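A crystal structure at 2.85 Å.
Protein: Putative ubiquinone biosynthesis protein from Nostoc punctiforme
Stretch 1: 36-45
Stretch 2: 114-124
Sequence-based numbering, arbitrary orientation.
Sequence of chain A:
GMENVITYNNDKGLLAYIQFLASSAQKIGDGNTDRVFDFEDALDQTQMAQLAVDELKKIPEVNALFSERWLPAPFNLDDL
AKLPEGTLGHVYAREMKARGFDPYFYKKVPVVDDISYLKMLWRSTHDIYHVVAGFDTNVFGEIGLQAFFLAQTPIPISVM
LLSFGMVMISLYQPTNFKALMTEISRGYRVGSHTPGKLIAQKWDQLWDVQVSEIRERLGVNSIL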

ATOM      1  N   VAL A  36      -3.606  -6.152 -15.280  1.00 70.80           N
ATOM      2  CA  VAL A  36      -3.504  -7.570 -14.901  1.00 67.71           C
ATOM      3  C   VAL A  36      -2.204  -8.160 -15.439  1.00 69.55           C
ATOM      4  O   VAL A  36      -1.537  -8.909 -14.721  1.00 68.11           O
ATOM      5  N   PHE A  37      -1.830  -7.792 -16.682  1.00 65.66           N
ATOM      6  CA  PHE A  37      -0.591  -8.234 -17.298  1.00 65.09           C
ATOM      7  C   PHE A  37       0.624  -7.735 -16.524  1.00 66.63           C
ATOM      8  O   PHE A  37       1.516  -8.540 -16.260  1.00 68.95           O
ATOM      9  N   ASP A  38       0.638  -6.444 -16.116  1.00 58.26           N
ATOM     10  CA  ASP A  38       1.715  -5.833 -15.331  1.00 56.62           C
ATOM     11  C   ASP A  38       1.876  -6.563 -14.006  1.00 55.24           C
ATOM     12  O   ASP A  38       3.012  -6.781 -13.566  1.00 56.22           O
ATOM     13  N   PHE A  39       0.745  -6.939 -13.378  1.00 47.52           N
ATOM     14  CA  PHE A  39       0.698  -7.654 -12.102  1.00 47.38           C
ATOM     15  C   PHE A  39       1.260  -9.072 -12.257  1.00 54.39           C
ATOM     16  O   PHE A  39       2.151  -9.471 -11.495  1.00 54.11           O
ATOM     17  N   GLU A  40       0.740  -9.813 -13.260  1.00 52.49           N
ATOM     18  CA  GLU A  40       1.141 -11.166 -13.631  1.00 52.06           C
ATOM     19  C   GLU A  40       2.654 -11.237 -13.764  1.00 54.56           C
ATOM     20  O   GLU A  40       3.271 -12.152 -13.225  1.00 55.27           O
ATOM     21  N   ASP A  41       3.238 -10.249 -14.471  1.00 49.50           N
ATOM     22  CA  ASP A  41       4.676 -10.092 -14.724  1.00 49.40           C
ATOM     23  C   ASP A  41       5.471  -9.925 -13.422  1.00 52.81           C
ATOM     24  O   ASP A  41       6.554 -10.500 -13.271  1.00 51.02           O
ATOM     25  N   ALA A  42       4.925  -9.138 -12.482  1.00 51.01           N
ATOM     26  CA  ALA A  42       5.562  -8.872 -11.194  1.00 51.47           C
ATOM     27  C   ALA A  42       5.608 -10.113 -10.290  1.00 57.72           C
ATOM     28  O   ALA A  42       6.425 -10.170  -9.366  1.00 58.99           O
ATOM     29  N   LEU A  43       4.752 -11.119 -10.571  1.00 52.59           N
ATOM     30  CA  LEU A  43       4.716 -12.340  -9.782  1.00 50.90           C
ATOM     31  C   LEU A  43       5.737 -13.368 -10.267  1.00 55.26           C
ATOM     32  O   LEU A  43       6.004 -14.333  -9.555  1.00 57.49           O
ATOM     33  N   ASP A  44       6.325 -13.165 -11.450  1.00 49.88           N
ATOM     34  CA  ASP A  44       7.318 -14.088 -12.022  1.00 49.57           C
ATOM     35  C   ASP A  44       8.578 -14.255 -11.167  1.00 53.74           C
ATOM     36  O   ASP A  44       9.242 -15.297 -11.221  1.00 53.41           O
ATOM     37  N   GLN A  45       8.908 -13.215 -10.399  1.00 51.80           N
ATOM     38  CA  GLN A  45      10.081 -13.155  -9.520  1.00 52.59           C
ATOM     39  C   GLN A  45       9.868 -13.887  -8.176  1.00 55.36           C
ATOM     40  O   GLN A  45      10.845 -14.139  -7.464  1.00 54.99           O
ATOM     41  N   ASP A 114      10.434 -21.769 -18.430  1.00 49.07           N
ATOM     42  CA  ASP A 114       9.134 -22.360 -18.099  1.00 47.56           C
ATOM     43  C   ASP A 114       8.108 -21.351 -17.580  1.00 51.56           C
ATOM     44  O   ASP A 114       6.921 -21.510 -17.889  1.00 51.97           O
ATOM     45  N   ILE A 115       8.545 -20.317 -16.802  1.00 46.12           N
ATOM     46  CA  ILE A 115       7.638 -19.270 -16.291  1.00 44.60           C
ATOM     47  C   ILE A 115       7.080 -18.391 -17.452  1.00 48.15           C
ATOM     48  O   ILE A 115       5.866 -18.175 -17.520  1.00 46.60           O
ATOM     49  N   SER A 116       7.958 -17.940 -18.390  1.00 45.10           N
ATOM     50  CA  SER A 116       7.506 -17.174 -19.553  1.00 44.31           C
ATOM     51  C   SER A 116       6.658 -18.071 -20.467  1.00 48.56           C
ATOM     52  O   SER A 116       5.691 -17.596 -21.075  1.00 49.30           O
ATOM     53  N   TYR A 117       6.970 -19.387 -20.491  1.00 43.02           N
ATOM     54  CA  TYR A 117       6.143 -20.317 -21.241  1.00 42.42           C
ATOM     55  C   TYR A 117       4.693 -20.402 -20.658  1.00 47.38           C
ATOM     56  O   TYR A 117       3.726 -20.231 -21.389  1.00 47.84           O
ATOM     57  N   LEU A 118       4.555 -20.702 -19.368  1.00 44.16           N
ATOM     58  CA  LEU A 118       3.256 -20.835 -18.706  1.00 43.84           C
ATOM     59  C   LEU A 118       2.428 -19.569 -18.827  1.00 48.32           C
ATOM     60  O   LEU A 118       1.220 -19.657 -18.973  1.00 47.33           O
ATOM     61  N   LYS A 119       3.087 -18.401 -18.812  1.00 46.31           N
ATOM     62  CA  LYS A 119       2.446 -17.099 -18.962  1.00 46.02           C
ATOM     63  C   LYS A 119       1.804 -17.025 -20.343  1.00 50.24           C
ATOM     64  O   LYS A 119       0.628 -16.678 -20.443  1.00 48.82           O
HETATM   65  N   MSE A 120       2.565 -17.411 -21.398  1.00 48.70           N
HETATM   66  CA  MSE A 120       2.090 -17.407 -22.781  1.00 49.49           C
HETATM   67  C   MSE A 120       1.003 -18.438 -22.987  1.00 53.20           C
HETATM   68  O   MSE A 120      -0.047 -18.071 -23.506  1.00 54.03           O
ATOM     69  N   LEU A 121       1.180 -19.676 -22.475  1.00 48.22           N
ATOM     70  CA  LEU A 121       0.138 -20.701 -22.586  1.00 48.25           C
ATOM     71  C   LEU A 121      -1.207 -20.200 -21.986  1.00 58.32           C
ATOM     72  O   LEU A 121      -2.269 -20.324 -22.602  1.00 58.80           O
ATOM     73  N   TRP A 122      -1.121 -19.595 -20.808  1.00 58.04           N
ATOM     74  CA  TRP A 122      -2.224 -19.034 -20.050  1.00 59.82           C
ATOM     75  C   TRP A 122      -2.956 -17.943 -20.859  1.00 59.52           C
ATOM     76  O   TRP A 122      -4.169 -18.036 -21.046  1.00 56.56           O
ATOM     77  N   ARG A 123      -2.204 -16.933 -21.354  1.00 53.87           N
ATOM     78  CA  ARG A 123      -2.739 -15.815 -22.117  1.00 52.41           C
ATOM     79  C   ARG A 123      -3.355 -16.239 -23.449  1.00 57.38           C
ATOM     80  O   ARG A 123      -4.428 -15.761 -23.792  1.00 57.22           O
ATOM     81  N   SER A 124      -2.710 -17.170 -24.175  1.00 56.29           N
ATOM     82  CA  SER A 124      -3.189 -17.678 -25.476  1.00 56.86           C
ATOM     83  C   SER A 124      -4.467 -18.469 -25.376  1.00 61.83           C
ATOM     84  O   SER A 124      -5.235 -18.507 -26.344  1.00 62.82           O
TER

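The contact is dominated by charged side chains: three acids of the first stretch, Glu40, Asp41 and Asp44, meet two bases of the second, Lys119 and Arg123, in four salt bridges. The axes approach no closer than 11.7 Å and run at 153° to each other, nearly antiparallel, and Lys119 and Arg123 reach across to the acids. The contact buries 417 Å² in total.

Asp41 OD1 is the shared acceptor. Asp41 OD1 lies 2.8 Å from Lys119 NZ and 2.9 Å from Arg123 NH2, the latter with an N-H...acceptor angle of 140°. Although its CA-to-CB bond points sideways, the m rotamer brings its carboxylate nearer to the second helix. Lys119 points toward the first stretch with chi angles t, t, p, t; the p turn at chi3 breaks an otherwise extended chain. Lys119 NZ also bonds Asp44 OD2 at 2.6 Å, so one ammonium joins two carboxylates. Asp44, m and pointing toward its partner, also sets Asp44 OD1 3.7 Å from Ile115 CG2, a contact of a carboxylate oxygen with a methyl group.

Arg123 has chi1 m and is extended beyond it, with chi2 to chi4 all near 180°. The acceptors Glu40 OE1 and Asp41 OD1 lie at the edge of its guanidinium, near the plane, where the N-H groups point. The bond from Arg123 NE to Glu40 OE1 is weak at 3.3 Å, despite a favorable 161° angle. Phe37, in m, places CD1 over one face of the guanidinium, with Phe37 CD1 3.5 Å from Arg123 NE.

Glu40 points toward the second helix with chi1 at -121°, between wells. Glu40 OE2 sits 3.4 Å from both Lys119 CG and Trp122 CD1. Trp122, with chi1 t, approaches this oxygen obliquely.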

ATOM      1  CB  VAL A  36      -4.749  -8.398 -15.308  1.00 70.26           C
ATOM      2  CG1 VAL A  36      -4.707  -9.798 -14.698  1.00 68.73           C
ATOM      3  CG2 VAL A  36      -6.026  -7.688 -14.890  1.00 70.71           C
ATOM      4  CB  PHE A  37      -0.516  -7.825 -18.775  1.00 68.36           C
ATOM      5  CG  PHE A  37      -1.576  -8.426 -19.676  1.00 70.89           C
ATOM      6  CD1 PHE A  37      -2.027  -9.729 -19.481  1.00 73.64           C
ATOM      7  CD2 PHE A  37      -2.094  -7.703 -20.743  1.00 75.32           C
ATOM      8  CE1 PHE A  37      -3.006 -10.282 -20.314  1.00 75.05           C
ATOM      9  CE2 PHE A  37      -3.054  -8.261 -21.592  1.00 78.87           C
ATOM     10  CZ  PHE A  37      -3.499  -9.551 -21.374  1.00 76.18           C
ATOM     11  CB  ASP A  38       1.428  -4.335 -15.052  1.00 59.72           C
ATOM     12  CG  ASP A  38       1.438  -3.382 -16.238  1.00 70.94           C
ATOM     13  OD1 ASP A  38       1.936  -3.776 -17.322  1.00 73.97           O
ATOM     14  OD2 ASP A  38       0.967  -2.233 -16.076  1.00 73.02           O
ATOM     15  CB  PHE A  39      -0.739  -7.684 -11.550  1.00 48.44           C
ATOM     16  CG  PHE A  39      -0.950  -8.325 -10.194  1.00 49.36           C
ATOM     17  CD1 PHE A  39       0.097  -8.436  -9.280  1.00 52.59           C
ATOM     18  CD2 PHE A  39      -2.205  -8.763  -9.807  1.00 51.00           C
ATOM     19  CE1 PHE A  39      -0.099  -9.033  -8.039  1.00 53.31           C
ATOM     20  CE2 PHE A  39      -2.401  -9.352  -8.564  1.00 53.42           C
ATOM     21  CZ  PHE A  39      -1.350  -9.480  -7.686  1.00 51.93           C
ATOM     22  CB  GLU A  40       0.505 -11.497 -14.981  1.00 53.81           C
ATOM     23  CG  GLU A  40      -0.404 -12.705 -14.976  1.00 68.52           C
ATOM     24  CD  GLU A  40      -0.646 -13.234 -16.372  1.00 95.26           C
ATOM     25  OE1 GLU A  40      -1.501 -12.669 -17.095  1.00 83.85           O
ATOM     26  OE2 GLU A  40       0.066 -14.190 -16.755  1.00 91.18           O
ATOM     27  CB  ASP A  41       4.936  -8.888 -15.670  1.00 51.33           C
ATOM     28  CG  ASP A  41       4.441  -9.017 -17.111  1.00 62.33           C
ATOM     29  OD1 ASP A  41       3.946 -10.117 -17.486  1.00 61.25           O
ATOM     30  OD2 ASP A  41       4.523  -8.014 -17.857  1.00 71.82           O
ATOM     31  CB  ALA A  42       4.858  -7.735 -10.503  1.00 52.11           C
ATOM     32  CB  LEU A  43       3.304 -12.945  -9.744  1.00 49.89           C
ATOM     33  CG  LEU A  43       2.179 -12.088  -9.216  1.00 54.07           C
ATOM     34  CD1 LEU A  43       0.838 -12.712  -9.559  1.00 53.85           C
ATOM     35  CD2 LEU A  43       2.311 -11.848  -7.710  1.00 55.57           C
ATOM     36  CB  ASP A  44       7.731 -13.624 -13.427  1.00 51.49           C
ATOM     37  CG  ASP A  44       6.634 -13.591 -14.490  1.00 64.57           C
ATOM     38  OD1 ASP A  44       5.521 -14.178 -14.249  1.00 62.83           O
ATOM     39  OD2 ASP A  44       6.889 -13.018 -15.573  1.00 73.70           O
ATOM     40  CB  GLN A  45      10.477 -11.686  -9.286  1.00 54.72           C
ATOM     41  CG  GLN A  45       9.427 -10.852  -8.521  1.00 71.22           C
ATOM     42  CD  GLN A  45       9.647  -9.360  -8.650  1.00 89.56           C
ATOM     43  OE1 GLN A  45      10.766  -8.846  -8.520  1.00 81.03           O
ATOM     44  NE2 GLN A  45       8.566  -8.619  -8.869  1.00 85.88           N
ATOM     45  CB  ASP A 114       9.256 -23.556 -17.156  1.00 49.54           C
ATOM     46  CG  ASP A 114      10.058 -24.768 -17.634  1.00 60.65           C
ATOM     47  OD1 ASP A 114       9.993 -25.100 -18.868  1.00 60.84           O
ATOM     48  OD2 ASP A 114      10.641 -25.466 -16.766  1.00 62.94           O
ATOM     49  CB  ILE A 115       8.303 -18.456 -15.150  1.00 47.20           C
ATOM     50  CG1 ILE A 115       8.378 -19.308 -13.871  1.00 47.04           C
ATOM     51  CG2 ILE A 115       7.598 -17.109 -14.908  1.00 43.95           C
ATOM     52  CD1 ILE A 115       9.366 -18.814 -12.807  1.00 47.09           C
ATOM     53  CB  SER A 116       8.666 -16.517 -20.293  1.00 45.64           C
ATOM     54  OG  SER A 116       9.731 -17.419 -20.523  1.00 54.54           O
ATOM     55  CB  TYR A 117       6.773 -21.718 -21.338  1.00 42.59           C
ATOM     56  CG  TYR A 117       5.777 -22.704 -21.907  1.00 43.75           C
ATOM     57  CD1 TYR A 117       5.190 -22.491 -23.151  1.00 45.89           C
ATOM     58  CD2 TYR A 117       5.338 -23.789 -21.160  1.00 44.49           C
ATOM     59  CE1 TYR A 117       4.187 -23.326 -23.632  1.00 46.25           C
ATOM     60  CE2 TYR A 117       4.379 -24.669 -21.659  1.00 45.45           C
ATOM     61  CZ  TYR A 117       3.802 -24.429 -22.896  1.00 50.78           C
ATOM     62  OH  TYR A 117       2.829 -25.259 -23.394  1.00 51.30           O
ATOM     63  CB  LEU A 118       3.449 -21.223 -17.238  1.00 43.78           C
ATOM     64  CG  LEU A 118       2.198 -21.414 -16.382  1.00 46.68           C
ATOM     65  CD1 LEU A 118       1.299 -22.496 -16.931  1.00 46.22           C
ATOM     66  CD2 LEU A 118       2.574 -21.677 -14.927  1.00 47.92           C
ATOM     67  CB  LYS A 119       3.505 -16.004 -18.791  1.00 49.04           C
ATOM     68  CG  LYS A 119       2.959 -14.632 -18.454  1.00 48.31           C
ATOM     69  CD  LYS A 119       3.976 -13.825 -17.656  1.00 45.64           C
ATOM     70  CE  LYS A 119       4.928 -13.127 -18.535  1.00 52.37           C
ATOM     71  NZ  LYS A 119       5.773 -12.212 -17.760  1.00 70.73           N
HETATM   72  CB  MSE A 120       3.236 -17.536 -23.791  1.00 52.56           C
HETATM   73  CG  MSE A 120       4.136 -16.286 -23.830  1.00 60.70           C
HETATM   74 SE   MSE A 120       3.151 -14.628 -24.121  0.75 69.19          SE
HETATM   75  CE  MSE A 120       2.841 -14.988 -26.074  1.00 66.77           C
ATOM     76  CB  LEU A 121       0.587 -22.020 -21.936  1.00 46.92           C
ATOM     77  CG  LEU A 121      -0.439 -23.157 -21.955  1.00 49.87           C
ATOM     78  CD1 LEU A 121      -0.710 -23.620 -23.345  1.00 50.55           C
ATOM     79  CD2 LEU A 121      -0.021 -24.309 -21.066  1.00 49.93           C
ATOM     80  CB  TRP A 122      -1.660 -18.488 -18.715  1.00 60.59           C
ATOM     81  CG  TRP A 122      -2.575 -17.606 -17.934  1.00 63.02           C
ATOM     82  CD1 TRP A 122      -2.451 -16.256 -17.724  1.00 66.07           C
ATOM     83  CD2 TRP A 122      -3.755 -18.020 -17.238  1.00 63.41           C
ATOM     84  NE1 TRP A 122      -3.504 -15.800 -16.964  1.00 66.14           N
ATOM     85  CE2 TRP A 122      -4.313 -16.867 -16.637  1.00 67.74           C
ATOM     86  CE3 TRP A 122      -4.389 -19.263 -17.053  1.00 64.85           C
ATOM     87  CZ2 TRP A 122      -5.478 -16.926 -15.860  1.00 67.23           C
ATOM     88  CZ3 TRP A 122      -5.554 -19.316 -16.303  1.00 66.71           C
ATOM     89  CH2 TRP A 122      -6.083 -18.162 -15.710  1.00 67.49           C
ATOM     90  CB  ARG A 123      -1.676 -14.738 -22.302  1.00 50.07           C
ATOM     91  CG  ARG A 123      -1.289 -14.024 -21.012  1.00 45.32           C
ATOM     92  CD  ARG A 123      -0.236 -12.940 -21.232  1.00 45.70           C
ATOM     93  NE  ARG A 123       0.162 -12.365 -19.947  1.00 58.79           N
ATOM     94  CZ  ARG A 123       1.114 -11.457 -19.769  1.00 72.72           C
ATOM     95  NH1 ARG A 123       1.798 -10.989 -20.805  1.00 57.14           N
ATOM     96  NH2 ARG A 123       1.391 -11.010 -18.553  1.00 61.58           N
ATOM     97  CB  SER A 124      -2.171 -18.621 -26.103  1.00 59.00           C
ATOM     98  OG  SER A 124      -0.860 -18.397 -25.637  1.00 69.72           O
TER